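Local coordinates for hypothetical protein Atu3615 (Agrobacterium tumefaciens str. C58, PDB 1ZNP), which is of unknown function but belongs to the cupin superfamily, whose members share a compact beta-barrel that often holds a small-molecule or metal site, at residues A61-H66 with C107-E112; H19-F24 with H54-T59; I43-L46 with R52-W55; A74-Q79 with V84-L89; F29-K32 with G38-T41. One frame throughout, in Å; residues are numbered along the deposited sequence.

Contact 1. Residues A61-H66 with C107-E112; sequences AVEVWH and CWQSAE
Across the interior of the cupin beta-barrel, Glu63 and Trp65 on strand 63-68 meet Gln109 and Ala111 on strand 108-113. The two strand segments run nearly parallel, 16° apart, but their axes approach no closer than 11.1 Å, so only side chains bridge the gap. Gln109 is the middle member of a relay that uses both ends of its amide. Its NE2 donates to OE1 of Glu63 over 3.0 Å, with an N-H...O angle of 137°, well short of straight. That carboxylate oxygen is approached nearly along its C-O bond, while the carboxylate and amide planes stand almost perpendicular. The other end, Gln109 OE1, accepts from Trp65 NE1 at 2.9 Å; the indole nitrogen lies in the plane of the amide carbonyl, while Gln109 OE1 sits somewhat out of the indole plane, near the ring's edge. Because one amide rotation serves both bonds, the pair fixes which end of Gln109 carries the oxygen. Both chains reach by running extended beyond CG; Glu63 CG lies opposite its backbone nitrogen (chi1 177°). Val58 and His56 of strand 56-58 pack against Gln109, while Leu75 touches both Trp65 and Ala111. Farther along the indole, at its six-membered end, the methyl CB of Ala111 approaches Trp65 CH2 to 3.9 Å.

Contact 2. Residues H19-F24 with H54-T59; sequences HPEGGF and HWHRVT
Glu21 meets the 54-59 segment twice, through its backbone carbonyl at His54 and through its carboxylate at His56, and the two meetings differ in kind. The first is hydrogen bonding. The amide of His54 donates to Glu21 O at 2.9 Å in a nearly straight bond of 168°, with the donor in the carbonyl plane. The same oxygen receives a second, weak bond from the ring atom ND1 of His54 at 3.2 Å, so one residue grips the carbonyl with both its backbone and its imidazole.

The second meeting is between flat groups. Glu21 OE1 lies over one face of the His56 ring, toward its rim, with the carboxylate and ring planes 46° apart. Glu21 OE2 comes to 3.1 Å from CE1 of His56; the angles from either oxygen are too poor for hydrogen bonds to NE2. Outside the pair, OE2 of Glu21 is bonded to Ser53.

Bonds within each segment set the stage. Glu21 N donates to His19 ND1 at 3.0 Å, bracing the beta turn, and His56 ND1 donates to His54 O at 2.7 Å, which fixes the rotation of the His56 ring. The His56 ring also meets that of Phe133. A turn joining strands 17-18 and 24-30 is thus fastened to His54 and His56, on either side of the corner at Trp55 where the chain passes between sheets, and the buried pairing of Glu21 with His56 is consistent with the histidine and glutamate side chains that often line cupin barrel interiors.

Contact 3. Residues I43-L46 with R52-W55; sequences IYYL and RSHW
The hydroxyl of Tyr45 reaches the side chain of Ser53, and this is the whole of the meeting between the two segments. Tyr45 OH lies 3.1 Å from Ser53 OG and 3.2 Å from Ser53 CB, so the phenol oxygen meets both atoms of the short serine side chain. With CG opposite the backbone nitrogen (chi1 -175°), the tyrosine ring is carried straight out from its strand, and only its far end makes the contact.

The next shell holds both hydroxyls through clear bonds. Tyr45 OH is hydrogen-bonded to the backbone oxygen of Gly22, and Ser53 OG to the carboxylate oxygen OE2 of Glu21. Both buried hydroxyls are therefore anchored to the same turn, through Gly22 and Glu21. Glu21 also packs against Tyr45 itself.

Beyond these, the backbones of the two segments are tied to different partners. Tyr45 pairs with Val120 of strand 117-124, and its ring rests against Tyr25 of strand 24-30, the strand on the other flank of 41-48. Ser53, for its part, pairs with Ala111, which places the short strand 53-54 alongside strand 108-113, an outermost strand of the main sheet.

Contact 4. Residues A74-Q79 with V84-L89; sequences ALHLSQ and VQTFTL
His76 and Thr86 are paired across the hairpin of strands 73-78 and 85-89, and the histidine can be followed outward atom by atom. Its CB stands 4.5 Å from Val84 CG2. With CG turned away from the carbonyl carbon (chi1 -48°), the ring runs alongside Thr86, both side chains pointing the same way. ND1 of His76 then meets Thr86 OG1 at 2.8 Å, the hydroxyl sitting at the ring's edge and in its plane, a hydrogen bond in which either partner could be the donor. CE1 of His76 rests against the methyl CG2 of Thr86 at 3.4 Å. At the tip, NE2 is bonded to OE1 of Glu112, so both ring nitrogens are engaged and the imidazole cannot easily flip.

Behind this pair the backbones zip together. Leu75 and Phe87 form a hydrogen-bonded antiparallel pair, with Leu75 N to Phe87 O at 2.9 Å and Phe87 N to Leu75 O at 2.8 Å, and Leu77 with Gln85 repeats the pattern. His76 with Thr86 is the non-hydrogen-bonded pair between them. On the reverse face of the sheet Leu77 CD1 touches the edge of the Phe87 ring at CE2, 3.9 Å away, their side chains crossing at about a right angle.

Strand 73-78 is flanked on its other side by 108-113, and 85-89 by 97-103, while Phe87 meets Phe87 of the second subunit.

Contact 5. Residues F29-K32 with G38-T41; sequences FRDK and GHST
Arg30 and Thr41 form an antiparallel, non-hydrogen-bonded pair, and beside them Asp31 N donates to Ser40 O at 3.1 Å in a nearly straight bond of 175°. The contact closes the beta hairpin that links strand 24-30 to strand 41-48. A CA-H...O contact, from Thr41 CA to Phe29 O, adds to the pairing. Nearer the turn, Gly38 brings its CA to 3.2 Å from Asp31 O, where the glycine has no side chain to intervene.

Among the side chains, Arg30 and Thr41 lie together, pointing the same way. The threonine methyl CG2 sits over one face of the Arg30 guanidinium, 3.3 Å from NH2, toward the rim of the group. Arg30 runs out extended and then bends at its third torsion (chi3 -63°), which folds the guanidinium back over that methyl. Its polar ends are held from outside, NH2 by the backbone oxygen of Arg37 and NH1 by that of Phe128.

Nearer the turn again, the carboxylate of Asp31 stands almost perpendicular to the His39 ring, with Asp31 OD1 near the plane of that ring and 3.7 Å from His39 CB. OD2 accepts from the amide of Ala33, which steadies the aspartate. Phe29 lays one ring face over the amide nitrogen of Asp31, while its edge atom CE2 is 4.1 Å from Ser40 OG. At that same edge a water is bound, bridging the segments: it donates to Asp31 OD1 at 2.7 Å and lies 2.6 Å from Ser40 OG.

Along the chain, contact 5 is nested within the loop closed by contact 2, contact 3 shares His54 and Trp55 with contact 2, and contact 4 is nested within contact 1. Contacts 1, 2 and 3 cluster with centres 6 to 9 Å apart and touch one another, linking strands 41-48, 53-54, 56-58, 63-68 and 108-113 and the turn 19-24. Contact 4 lies about 8 Å from contact 1 by centres, where the second subunit packs, and meets it through neighbouring strands 73-78 and 108-113. Contact 5 stands apart, its centre about 26 Å from that of contact 4. Buried side-chain bridges near the centre thus lie between the hairpins of contacts 4 and 5, on opposite sides of the chain's centre.

Contact 1. Residues A61-H66 with C107-E112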
# COMPACT_ATOMS: atom_id res chain seq x y z
N ALA A 61 -1.84 -11.88 -16.13
CA ALA A 61 -0.83 -12.43 -15.26
C ALA A 61 -0.52 -11.47 -14.13
O ALA A 61 -0.63 -10.25 -14.30
CB ALA A 61 0.43 -12.73 -16.04
N VAL A 62 -0.16 -12.05 -12.99
CA VAL A 62 0.22 -11.35 -11.79
C VAL A 62 1.70 -10.97 -11.88
O VAL A 62 2.56 -11.79 -12.22
CB VAL A 62 0.04 -12.25 -10.56
CG1 VAL A 62 0.64 -11.60 -9.32
CG2 VAL A 62 -1.43 -12.56 -10.35
N GLU A 63 2.01 -9.73 -11.54
CA GLU A 63 3.38 -9.28 -11.57
C GLU A 63 3.83 -8.92 -10.16
O GLU A 63 3.13 -8.22 -9.43
CB GLU A 63 3.53 -8.08 -12.49
CG GLU A 63 4.93 -7.49 -12.51
CD GLU A 63 5.20 -6.68 -13.76
OE1 GLU A 63 4.30 -5.92 -14.18
OE2 GLU A 63 6.32 -6.80 -14.31
N VAL A 64 4.99 -9.42 -9.75
CA VAL A 64 5.50 -9.11 -8.44
C VAL A 64 6.78 -8.28 -8.56
O VAL A 64 7.71 -8.65 -9.28
CB VAL A 64 5.83 -10.38 -7.64
CG1 VAL A 64 6.40 -10.01 -6.28
CG2 VAL A 64 4.57 -11.24 -7.52
N TRP A 65 6.80 -7.15 -7.85
CA TRP A 65 7.95 -6.26 -7.86
C TRP A 65 8.90 -6.58 -6.71
O TRP A 65 8.46 -6.91 -5.60
CB TRP A 65 7.49 -4.80 -7.76
CG TRP A 65 6.89 -4.25 -9.03
CD1 TRP A 65 5.79 -4.71 -9.70
CD2 TRP A 65 7.34 -3.09 -9.76
NE1 TRP A 65 5.53 -3.92 -10.79
CE2 TRP A 65 6.46 -2.92 -10.85
CE3 TRP A 65 8.40 -2.19 -9.59
CZ2 TRP A 65 6.60 -1.87 -11.76
CZ3 TRP A 65 8.54 -1.15 -10.50
CH2 TRP A 65 7.65 -1.00 -11.57
N HIS A 66 10.20 -6.51 -6.98
CA HIS A 66 11.22 -6.80 -5.97
C HIS A 66 12.27 -5.69 -5.96
O HIS A 66 12.84 -5.36 -7.00
CB HIS A 66 11.91 -8.14 -6.28
CG HIS A 66 10.97 -9.28 -6.53
ND1 HIS A 66 10.31 -9.46 -7.73
CD2 HIS A 66 10.57 -10.30 -5.73
CE1 HIS A 66 9.56 -10.54 -7.66
NE2 HIS A 66 9.70 -11.07 -6.46
N CYS A 107 -4.49 -5.38 -13.31
CA CYS A 107 -4.62 -4.18 -12.50
C CYS A 107 -3.69 -3.09 -13.02
O CYS A 107 -2.52 -3.35 -13.30
CB CYS A 107 -4.27 -4.48 -11.05
SG CYS A 107 -4.10 -3.01 -10.02
N TRP A 108 -4.20 -1.87 -13.16
CA TRP A 108 -3.37 -0.77 -13.64
C TRP A 108 -2.21 -0.51 -12.68
O TRP A 108 -2.37 -0.61 -11.46
CB TRP A 108 -4.20 0.51 -13.79
CG TRP A 108 -5.14 0.51 -14.97
CD1 TRP A 108 -6.49 0.34 -14.94
CD2 TRP A 108 -4.78 0.67 -16.34
NE1 TRP A 108 -7.00 0.39 -16.22
CE2 TRP A 108 -5.97 0.59 -17.09
CE3 TRP A 108 -3.57 0.88 -17.01
CZ2 TRP A 108 -5.99 0.71 -18.49
CZ3 TRP A 108 -3.58 1.00 -18.40
CH2 TRP A 108 -4.79 0.92 -19.12
N GLN A 109 -1.04 -0.18 -13.23
CA GLN A 109 0.13 0.09 -12.42
C GLN A 109 1.10 1.12 -13.00
O GLN A 109 1.28 1.20 -14.21
CB GLN A 109 0.89 -1.22 -12.17
CG GLN A 109 1.40 -1.89 -13.42
CD GLN A 109 2.24 -3.12 -13.13
OE1 GLN A 109 3.22 -3.04 -12.39
NE2 GLN A 109 1.85 -4.25 -13.71
N SER A 110 1.70 1.91 -12.12
CA SER A 110 2.67 2.93 -12.53
C SER A 110 3.61 3.13 -11.35
O SER A 110 3.25 2.84 -10.21
CB SER A 110 1.99 4.25 -12.88
OG SER A 110 1.28 4.77 -11.78
N ALA A 111 4.82 3.61 -11.62
CA ALA A 111 5.77 3.80 -10.55
C ALA A 111 6.78 4.90 -10.86
O ALA A 111 6.88 5.37 -11.98
CB ALA A 111 6.49 2.49 -10.28
N GLU A 112 7.51 5.31 -9.84
CA GLU A 112 8.53 6.33 -9.98
C GLU A 112 9.56 6.14 -8.87
O GLU A 112 9.22 5.70 -7.77
CB GLU A 112 7.91 7.73 -9.91
CG GLU A 112 7.17 8.00 -8.63
CD GLU A 112 5.64 8.01 -8.79
OE1 GLU A 112 4.96 8.34 -7.78
OE2 GLU A 112 5.13 7.70 -9.89

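Contact 2. Residues H19-F24 with H54-T59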
# COMPACT_ATOMS: atom_id res chain seq x y z
N HIS A 19 12.51 0.50 -21.85
CA HIS A 19 11.29 -0.29 -21.86
C HIS A 19 10.16 0.54 -22.44
O HIS A 19 10.15 1.76 -22.31
CB HIS A 19 10.96 -0.75 -20.43
CG HIS A 19 9.84 -1.73 -20.36
ND1 HIS A 19 8.52 -1.36 -20.50
CD2 HIS A 19 9.84 -3.08 -20.22
CE1 HIS A 19 7.76 -2.44 -20.45
NE2 HIS A 19 8.53 -3.49 -20.29
N PRO A 20 9.20 -0.11 -23.10
CA PRO A 20 8.09 0.66 -23.68
C PRO A 20 7.33 1.54 -22.70
O PRO A 20 6.76 2.55 -23.10
CB PRO A 20 7.21 -0.43 -24.29
CG PRO A 20 8.20 -1.46 -24.70
CD PRO A 20 9.12 -1.53 -23.51
N GLU A 21 7.32 1.18 -21.42
CA GLU A 21 6.58 1.95 -20.42
C GLU A 21 7.42 3.04 -19.77
O GLU A 21 6.92 3.80 -18.94
CB GLU A 21 6.04 1.03 -19.32
CG GLU A 21 7.12 0.45 -18.41
CD GLU A 21 6.63 -0.71 -17.56
OE1 GLU A 21 6.07 -1.67 -18.13
OE2 GLU A 21 6.80 -0.67 -16.32
N GLY A 22 8.68 3.12 -20.17
CA GLY A 22 9.58 4.09 -19.57
C GLY A 22 10.59 3.30 -18.77
O GLY A 22 10.29 2.18 -18.35
N GLY A 23 11.78 3.85 -18.56
CA GLY A 23 12.80 3.13 -17.82
C GLY A 23 13.62 2.22 -18.72
O GLY A 23 13.46 2.23 -19.94
N PHE A 24 14.49 1.42 -18.11
CA PHE A 24 15.32 0.49 -18.85
C PHE A 24 15.12 -0.91 -18.27
O PHE A 24 14.85 -1.06 -17.08
CB PHE A 24 16.80 0.91 -18.75
CG PHE A 24 17.03 2.33 -19.16
CD1 PHE A 24 16.70 3.38 -18.32
CD2 PHE A 24 17.53 2.62 -20.43
CE1 PHE A 24 16.84 4.70 -18.73
CE2 PHE A 24 17.68 3.93 -20.86
CZ PHE A 24 17.33 4.98 -20.00
N HIS A 54 5.22 4.66 -16.75
CA HIS A 54 3.86 5.10 -17.06
C HIS A 54 2.81 4.04 -16.77
O HIS A 54 3.12 2.86 -16.65
CB HIS A 54 3.78 5.54 -18.52
CG HIS A 54 4.58 6.78 -18.82
ND1 HIS A 54 5.93 6.87 -18.59
CD2 HIS A 54 4.20 7.99 -19.30
CE1 HIS A 54 6.36 8.07 -18.91
NE2 HIS A 54 5.33 8.77 -19.35
N TRP A 55 1.55 4.48 -16.66
CA TRP A 55 0.42 3.60 -16.39
C TRP A 55 0.25 2.51 -17.44
O TRP A 55 0.19 2.79 -18.64
CB TRP A 55 -0.89 4.39 -16.31
CG TRP A 55 -1.09 5.22 -15.08
CD1 TRP A 55 -1.07 6.58 -15.00
CD2 TRP A 55 -1.42 4.75 -13.75
NE1 TRP A 55 -1.38 6.99 -13.72
CE2 TRP A 55 -1.60 5.89 -12.93
CE3 TRP A 55 -1.59 3.48 -13.18
CZ2 TRP A 55 -1.93 5.80 -11.58
CZ3 TRP A 55 -1.92 3.39 -11.82
CH2 TRP A 55 -2.09 4.55 -11.04
N HIS A 56 0.15 1.27 -16.98
CA HIS A 56 -0.01 0.13 -17.87
C HIS A 56 -0.51 -1.05 -17.06
O HIS A 56 -0.59 -0.98 -15.83
CB HIS A 56 1.34 -0.25 -18.48
CG HIS A 56 2.34 -0.70 -17.47
ND1 HIS A 56 2.96 0.18 -16.60
CD2 HIS A 56 2.79 -1.94 -17.14
CE1 HIS A 56 3.73 -0.50 -15.77
NE2 HIS A 56 3.65 -1.78 -16.08
N ARG A 57 -0.83 -2.14 -17.75
CA ARG A 57 -1.28 -3.34 -17.07
C ARG A 57 -0.95 -4.60 -17.87
O ARG A 57 -0.83 -4.56 -19.10
CB ARG A 57 -2.79 -3.27 -16.78
CG ARG A 57 -3.67 -3.35 -18.00
CD ARG A 57 -5.12 -2.98 -17.69
NE ARG A 57 -5.81 -2.58 -18.91
CZ ARG A 57 -6.25 -3.41 -19.86
NH1 ARG A 57 -6.10 -4.72 -19.75
NH2 ARG A 57 -6.80 -2.91 -20.95
N VAL A 58 -0.77 -5.70 -17.13
CA VAL A 58 -0.50 -7.00 -17.71
C VAL A 58 -1.87 -7.66 -17.55
O VAL A 58 -2.28 -7.99 -16.43
CB VAL A 58 0.58 -7.73 -16.91
CG1 VAL A 58 0.90 -9.06 -17.55
CG2 VAL A 58 1.84 -6.86 -16.82
N THR A 59 -2.56 -7.84 -18.67
CA THR A 59 -3.92 -8.37 -18.68
C THR A 59 -4.22 -9.73 -18.09
O THR A 59 -5.27 -9.90 -17.47
CB THR A 59 -4.50 -8.39 -20.12
OG1 THR A 59 -3.79 -9.35 -20.92
CG2 THR A 59 -4.39 -7.02 -20.77

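Contact 3. Residues I43-L46 with R52-W55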
# COMPACT_ATOMS: atom_id res chain seq x y z
N ILE A 43 12.69 -10.23 -14.84
CA ILE A 43 13.25 -9.08 -15.53
C ILE A 43 14.01 -8.16 -14.57
O ILE A 43 13.73 -8.14 -13.38
CB ILE A 43 12.08 -8.29 -16.18
CG1 ILE A 43 12.08 -8.52 -17.69
CG2 ILE A 43 12.09 -6.83 -15.77
CD1 ILE A 43 11.08 -9.58 -18.14
N TYR A 44 14.99 -7.43 -15.09
CA TYR A 44 15.73 -6.44 -14.32
C TYR A 44 15.06 -5.16 -14.84
O TYR A 44 14.84 -5.04 -16.04
CB TYR A 44 17.23 -6.44 -14.69
CG TYR A 44 18.09 -7.38 -13.87
CD1 TYR A 44 19.16 -8.05 -14.45
CD2 TYR A 44 17.81 -7.63 -12.53
CE1 TYR A 44 19.92 -8.97 -13.73
CE2 TYR A 44 18.55 -8.53 -11.80
CZ TYR A 44 19.61 -9.20 -12.40
OH TYR A 44 20.34 -10.11 -11.66
N TYR A 45 14.72 -4.24 -13.95
CA TYR A 45 14.06 -3.00 -14.36
C TYR A 45 14.61 -1.82 -13.56
O TYR A 45 14.86 -1.94 -12.36
CB TYR A 45 12.55 -3.14 -14.14
CG TYR A 45 11.73 -1.98 -14.64
CD1 TYR A 45 11.64 -1.69 -16.00
CD2 TYR A 45 11.01 -1.17 -13.76
CE1 TYR A 45 10.85 -0.63 -16.48
CE2 TYR A 45 10.22 -0.12 -14.22
CZ TYR A 45 10.15 0.15 -15.57
OH TYR A 45 9.35 1.17 -16.02
N LEU A 46 14.78 -0.68 -14.22
CA LEU A 46 15.34 0.49 -13.55
C LEU A 46 14.71 1.83 -13.91
O LEU A 46 14.44 2.11 -15.08
CB LEU A 46 16.85 0.56 -13.81
CG LEU A 46 17.60 1.76 -13.22
CD1 LEU A 46 19.01 1.38 -12.84
CD2 LEU A 46 17.62 2.89 -14.23
N ARG A 52 10.11 8.01 -15.24
CA ARG A 52 9.24 7.12 -14.47
C ARG A 52 8.63 5.98 -15.30
O ARG A 52 8.94 5.82 -16.48
CB ARG A 52 8.12 7.93 -13.81
CG ARG A 52 7.18 8.60 -14.78
CD ARG A 52 6.54 9.83 -14.16
NE ARG A 52 5.70 10.57 -15.11
CZ ARG A 52 4.47 10.19 -15.49
NH1 ARG A 52 3.79 10.93 -16.36
NH2 ARG A 52 3.93 9.09 -14.99
N SER A 53 7.78 5.19 -14.65
CA SER A 53 7.09 4.08 -15.30
C SER A 53 5.63 4.49 -15.50
O SER A 53 4.90 4.66 -14.53
CB SER A 53 7.16 2.84 -14.41
OG SER A 53 6.46 1.75 -14.99
N HIS A 54 5.22 4.66 -16.75
CA HIS A 54 3.86 5.10 -17.06
C HIS A 54 2.81 4.04 -16.77
O HIS A 54 3.12 2.86 -16.65
CB HIS A 54 3.78 5.54 -18.52
CG HIS A 54 4.58 6.78 -18.82
ND1 HIS A 54 5.93 6.87 -18.59
CD2 HIS A 54 4.20 7.99 -19.30
CE1 HIS A 54 6.36 8.07 -18.91
NE2 HIS A 54 5.33 8.77 -19.35
N TRP A 55 1.55 4.48 -16.66
CA TRP A 55 0.42 3.60 -16.39
C TRP A 55 0.25 2.51 -17.44
O TRP A 55 0.19 2.79 -18.64
CB TRP A 55 -0.89 4.39 -16.31
CG TRP A 55 -1.09 5.22 -15.08
CD1 TRP A 55 -1.07 6.58 -15.00
CD2 TRP A 55 -1.42 4.75 -13.75
NE1 TRP A 55 -1.38 6.99 -13.72
CE2 TRP A 55 -1.60 5.89 -12.93
CE3 TRP A 55 -1.59 3.48 -13.18
CZ2 TRP A 55 -1.93 5.80 -11.58
CZ3 TRP A 55 -1.92 3.39 -11.82
CH2 TRP A 55 -2.09 4.55 -11.04

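Contact 4. Residues A74-Q79 with V84-L89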
# COMPACT_ATOMS: atom_id res chain seq x y z
N ALA A 74 7.75 4.48 -5.46
CA ALA A 74 6.35 4.67 -5.15
C ALA A 74 5.64 3.88 -6.25
O ALA A 74 5.73 4.20 -7.44
CB ALA A 74 5.99 6.12 -5.23
N LEU A 75 4.96 2.80 -5.84
CA LEU A 75 4.23 1.93 -6.75
C LEU A 75 2.75 2.20 -6.57
O LEU A 75 2.22 2.12 -5.45
CB LEU A 75 4.56 0.47 -6.44
CG LEU A 75 4.08 -0.56 -7.46
CD1 LEU A 75 4.72 -0.33 -8.80
CD2 LEU A 75 4.44 -1.94 -6.97
N HIS A 76 2.07 2.54 -7.66
CA HIS A 76 0.65 2.86 -7.64
C HIS A 76 -0.15 1.78 -8.34
O HIS A 76 0.17 1.39 -9.46
CB HIS A 76 0.43 4.20 -8.33
CG HIS A 76 1.37 5.28 -7.86
ND1 HIS A 76 1.27 5.87 -6.61
CD2 HIS A 76 2.44 5.86 -8.46
CE1 HIS A 76 2.23 6.76 -6.47
NE2 HIS A 76 2.95 6.78 -7.58
N LEU A 77 -1.20 1.29 -7.67
CA LEU A 77 -2.05 0.25 -8.22
C LEU A 77 -3.50 0.71 -8.29
O LEU A 77 -4.01 1.35 -7.37
CB LEU A 77 -1.99 -1.02 -7.38
CG LEU A 77 -0.64 -1.63 -7.02
CD1 LEU A 77 -0.87 -3.10 -6.64
CD2 LEU A 77 0.33 -1.52 -8.20
N SER A 78 -4.17 0.35 -9.38
CA SER A 78 -5.57 0.69 -9.57
C SER A 78 -6.23 -0.46 -10.31
O SER A 78 -6.09 -0.59 -11.53
CB SER A 78 -5.70 1.97 -10.38
OG SER A 78 -7.06 2.31 -10.54
N GLN A 79 -6.94 -1.30 -9.56
CA GLN A 79 -7.58 -2.47 -10.14
C GLN A 79 -8.70 -2.15 -11.09
O GLN A 79 -8.71 -2.62 -12.23
CB GLN A 79 -8.11 -3.38 -9.03
CG GLN A 79 -8.57 -4.75 -9.53
CD GLN A 79 -7.46 -5.52 -10.23
OE1 GLN A 79 -6.44 -5.86 -9.62
NE2 GLN A 79 -7.64 -5.80 -11.53
N VAL A 84 -7.37 3.77 -6.18
CA VAL A 84 -5.93 3.64 -6.33
C VAL A 84 -5.24 3.53 -4.96
O VAL A 84 -5.63 4.17 -3.98
CB VAL A 84 -5.35 4.83 -7.17
CG1 VAL A 84 -5.94 6.14 -6.71
CG2 VAL A 84 -3.82 4.86 -7.06
N GLN A 85 -4.22 2.67 -4.90
CA GLN A 85 -3.44 2.42 -3.69
C GLN A 85 -1.98 2.68 -4.03
O GLN A 85 -1.55 2.48 -5.17
CB GLN A 85 -3.61 0.97 -3.25
CG GLN A 85 -5.05 0.53 -3.08
CD GLN A 85 -5.33 -0.81 -3.75
OE1 GLN A 85 -4.86 -1.86 -3.29
NE2 GLN A 85 -6.07 -0.78 -4.87
N THR A 86 -1.22 3.11 -3.03
CA THR A 86 0.19 3.42 -3.24
C THR A 86 1.06 2.77 -2.18
O THR A 86 0.87 2.97 -0.98
CB THR A 86 0.44 4.94 -3.24
OG1 THR A 86 -0.29 5.53 -4.32
CG2 THR A 86 1.93 5.25 -3.39
N PHE A 87 2.03 1.98 -2.64
CA PHE A 87 2.92 1.30 -1.72
C PHE A 87 4.34 1.79 -1.93
O PHE A 87 4.76 2.04 -3.05
CB PHE A 87 2.85 -0.21 -1.97
CG PHE A 87 1.46 -0.76 -1.91
CD1 PHE A 87 0.76 -0.83 -0.71
CD2 PHE A 87 0.83 -1.19 -3.08
CE1 PHE A 87 -0.55 -1.30 -0.66
CE2 PHE A 87 -0.49 -1.67 -3.04
CZ PHE A 87 -1.17 -1.72 -1.83
N THR A 88 5.07 1.96 -0.84
CA THR A 88 6.45 2.37 -0.93
C THR A 88 7.25 1.08 -0.98
O THR A 88 7.31 0.32 -0.02
CB THR A 88 6.87 3.24 0.27
OG1 THR A 88 6.10 4.45 0.27
CG2 THR A 88 8.33 3.63 0.17
N LEU A 89 7.83 0.82 -2.14
CA LEU A 89 8.63 -0.37 -2.37
C LEU A 89 10.06 -0.05 -1.99
O LEU A 89 10.67 0.82 -2.59
CB LEU A 89 8.58 -0.75 -3.85
CG LEU A 89 9.43 -1.94 -4.28
CD1 LEU A 89 8.87 -3.21 -3.68
CD2 LEU A 89 9.47 -2.01 -5.79

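Contact 5. Residues F29-K32 with G38-T41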
# COMPACT_ATOMS: atom_id res chain seq x y z
N PHE A 29 14.89 -14.13 -17.83
CA PHE A 29 14.41 -15.49 -17.82
C PHE A 29 12.98 -15.72 -18.32
O PHE A 29 12.08 -14.89 -18.12
CB PHE A 29 14.55 -16.02 -16.38
CG PHE A 29 13.98 -17.39 -16.17
CD1 PHE A 29 14.64 -18.51 -16.64
CD2 PHE A 29 12.79 -17.56 -15.45
CE1 PHE A 29 14.12 -19.79 -16.42
CE2 PHE A 29 12.26 -18.83 -15.22
CZ PHE A 29 12.93 -19.95 -15.71
N ARG A 30 12.80 -16.84 -18.99
CA ARG A 30 11.50 -17.29 -19.45
C ARG A 30 11.60 -18.81 -19.30
O ARG A 30 12.47 -19.46 -19.89
CB ARG A 30 11.19 -16.91 -20.91
CG ARG A 30 9.77 -17.39 -21.32
CD ARG A 30 9.32 -17.03 -22.73
NE ARG A 30 9.23 -15.59 -22.93
CZ ARG A 30 8.23 -14.82 -22.52
NH1 ARG A 30 8.29 -13.51 -22.76
NH2 ARG A 30 7.18 -15.34 -21.89
N ASP A 31 10.72 -19.37 -18.47
CA ASP A 31 10.70 -20.79 -18.21
C ASP A 31 10.41 -21.58 -19.48
O ASP A 31 9.52 -21.23 -20.24
CB ASP A 31 9.63 -21.08 -17.15
CG ASP A 31 9.84 -22.40 -16.45
OD1 ASP A 31 9.44 -22.50 -15.27
OD2 ASP A 31 10.41 -23.34 -17.06
N LYS A 32 11.17 -22.65 -19.71
CA LYS A 32 10.94 -23.46 -20.91
C LYS A 32 9.70 -24.30 -20.69
O LYS A 32 9.07 -24.77 -21.64
CB LYS A 32 12.13 -24.38 -21.19
CG LYS A 32 13.49 -23.69 -21.23
CD LYS A 32 13.50 -22.43 -22.09
CE LYS A 32 14.89 -21.79 -22.06
NZ LYS A 32 14.91 -20.37 -22.51
N GLY A 38 5.80 -19.73 -20.92
CA GLY A 38 6.56 -20.24 -19.80
C GLY A 38 5.77 -20.08 -18.51
O GLY A 38 4.94 -19.18 -18.39
N HIS A 39 6.00 -20.96 -17.54
CA HIS A 39 5.30 -20.85 -16.28
C HIS A 39 5.52 -19.44 -15.73
O HIS A 39 4.68 -18.93 -15.01
CB HIS A 39 5.78 -21.88 -15.25
CG HIS A 39 5.31 -23.27 -15.52
ND1 HIS A 39 4.00 -23.56 -15.85
CD2 HIS A 39 5.96 -24.46 -15.48
CE1 HIS A 39 3.86 -24.87 -15.99
NE2 HIS A 39 5.04 -25.43 -15.77
N SER A 40 6.64 -18.81 -16.07
CA SER A 40 6.89 -17.45 -15.60
C SER A 40 8.06 -16.78 -16.31
O SER A 40 8.75 -17.40 -17.10
CB SER A 40 7.17 -17.46 -14.10
OG SER A 40 8.49 -17.93 -13.83
N THR A 41 8.25 -15.49 -16.03
CA THR A 41 9.37 -14.72 -16.58
C THR A 41 9.89 -13.82 -15.46
O THR A 41 9.19 -13.58 -14.46
CB THR A 41 8.99 -13.80 -17.77
OG1 THR A 41 8.06 -12.81 -17.34
CG2 THR A 41 8.41 -14.61 -18.94
O HOH W 1 9.13 -20.46 -13.60